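STIL N-terminal domain-containing protein (PDB 5OI9) probably takes part in centriole assembly, its N-terminal domain, the part in this chain, being a likely binding site for CEP85. Local coordinates at residues L77-N80 / R84-I87. Sequence-based numbering, arbitrary orientation.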
loop_
_atom_site.group_PDB
_atom_site.type_symbol
_atom_site.label_atom_id
_atom_site.label_comp_id
_atom_site.label_asym_id
_atom_site.label_seq_id
_atom_site.Cartn_x
_atom_site.Cartn_y
_atom_site.Cartn_z
ATOM N N LEU A 77 -3.517 -3.398 7.233
ATOM C CA LEU A 77 -2.220 -3.733 6.658
ATOM C C LEU A 77 -1.206 -3.897 7.784
ATOM O O LEU A 77 -0.999 -2.971 8.574
ATOM C CB LEU A 77 -1.777 -2.653 5.670
ATOM C CG LEU A 77 -0.490 -2.900 4.879
ATOM C CD1 LEU A 77 -0.628 -2.343 3.472
ATOM C CD2 LEU A 77 0.708 -2.272 5.576
ATOM N N ASN A 78 -0.576 -5.069 7.849
ATOM C CA ASN A 78 0.372 -5.397 8.904
ATOM C C ASN A 78 1.680 -5.883 8.298
ATOM O O ASN A 78 1.687 -6.534 7.247
ATOM C CB ASN A 78 -0.201 -6.461 9.853
ATOM C CG ASN A 78 -1.601 -6.116 10.340
ATOM O OD1 ASN A 78 -1.781 -5.227 11.173
ATOM N ND2 ASN A 78 -2.602 -6.823 9.820
ATOM N N ILE A 79 2.786 -5.558 8.963
ATOM C CA ILE A 79 4.131 -5.901 8.515
ATOM C C ILE A 79 4.832 -6.572 9.688
ATOM O O ILE A 79 4.996 -5.951 10.746
ATOM C CB ILE A 79 4.906 -4.659 8.049
ATOM C CG1 ILE A 79 4.067 -3.853 7.057
ATOM C CG2 ILE A 79 6.206 -5.053 7.392
ATOM C CD1 ILE A 79 4.714 -2.556 6.626
ATOM N N ASN A 80 5.240 -7.832 9.517
ATOM C CA ASN A 80 5.551 -8.524 10.763
ATOM C C ASN A 80 6.899 -9.241 10.810
ATOM O O ASN A 80 7.544 -9.213 11.860
ATOM C CB ASN A 80 4.391 -9.497 11.107
ATOM C CG ASN A 80 3.946 -10.345 9.930
ATOM O OD1 ASN A 80 4.288 -10.076 8.777
ATOM N ND2 ASN A 80 3.155 -11.374 10.219
ATOM N N ARG A 84 7.480 -8.345 5.905
ATOM C CA ARG A 84 6.519 -9.176 5.187
ATOM C C ARG A 84 5.117 -8.603 5.365
ATOM O O ARG A 84 4.621 -8.497 6.492
ATOM C CB ARG A 84 6.581 -10.623 5.676
ATOM C CG ARG A 84 5.387 -11.467 5.270
ATOM C CD ARG A 84 5.702 -12.950 5.343
ATOM N NE ARG A 84 6.736 -13.331 4.385
ATOM C CZ ARG A 84 6.928 -14.572 3.948
ATOM N NH1 ARG A 84 6.148 -15.556 4.376
ATOM N NH2 ARG A 84 7.894 -14.828 3.075
ATOM N N VAL A 85 4.481 -8.246 4.254
ATOM C CA VAL A 85 3.212 -7.529 4.274
ATOM C C VAL A 85 2.064 -8.527 4.279
ATOM O O VAL A 85 2.021 -9.445 3.450
ATOM C CB VAL A 85 3.103 -6.575 3.074
ATOM C CG1 VAL A 85 1.801 -5.798 3.138
ATOM C CG2 VAL A 85 4.292 -5.633 3.037
ATOM N N ILE A 86 1.128 -8.341 5.208
ATOM C CA ILE A 86 -0.065 -9.169 5.328
ATOM C C ILE A 86 -1.275 -8.253 5.450
ATOM O O ILE A 86 -1.254 -7.293 6.229
ATOM C CB ILE A 86 0.012 -10.114 6.543
ATOM C CG1 ILE A 86 1.185 -11.087 6.396
ATOM C CG2 ILE A 86 -1.299 -10.873 6.716
ATOM C CD1 ILE A 86 1.302 -12.077 7.534
ATOM N N ILE A 87 -2.320 -8.545 4.683
ATOM C CA ILE A 87 -3.596 -7.842 4.784
ATOM C C ILE A 87 -4.555 -8.731 5.564
ATOM O O ILE A 87 -4.832 -9.864 5.155
ATOM C CB ILE A 87 -4.165 -7.495 3.399
ATOM C CG1 ILE A 87 -3.126 -6.749 2.558
ATOM C CG2 ILE A 87 -5.438 -6.670 3.536
ATOM C CD1 ILE A 87 -2.627 -5.476 3.196
#
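The side chains of Asn80 and Ile86 cross at about a right angle, and Ile86 CD1 comes close to the plane of the amide, not over its face. As modelled, Ile86 CD1 comes nearest to Asn80 ND2, at 3.3 Å, but Asn80 is poorly ordered and its OD1 faces another acceptor, Arg84 O, so which end of the amide lies there is doubtful. This happens at the turn end of a beta hairpin of the STIL N-terminal domain, which joins strands 69-79 and 85-97. Asn78 points to the same face of the sheet as Ile86. Its ND2 is 3.9 Å from Ile86 O and makes a weak hydrogen bond to Ser76 OG.

Asn78 and Ile86 form the hydrogen-bonded pair of the antiparallel register. Asn78 N to Ile86 O and Ile86 N to Asn78 O both measure 2.8 Å and are nearly straight. Toward the turn, the bond from Asn80 N to Arg84 O is longer (3.2 Å), with an N-H...O angle of 150°. Ile79 CA adds a CA-H...O contact to the same Arg84 O, at 3.3 Å.

Leu77, Ile79, Val85 and Ile87 line the other face, where Ile162 touches Leu77 and Ile79. Strand 39-44 runs parallel beside strand 85-97. Arg84 reaches away to a salt bridge with Asp36. The bend at chi2 of Ile87 (-58°) turns CD1 back to Leu77, 3.7 Å from Leu77 CD1.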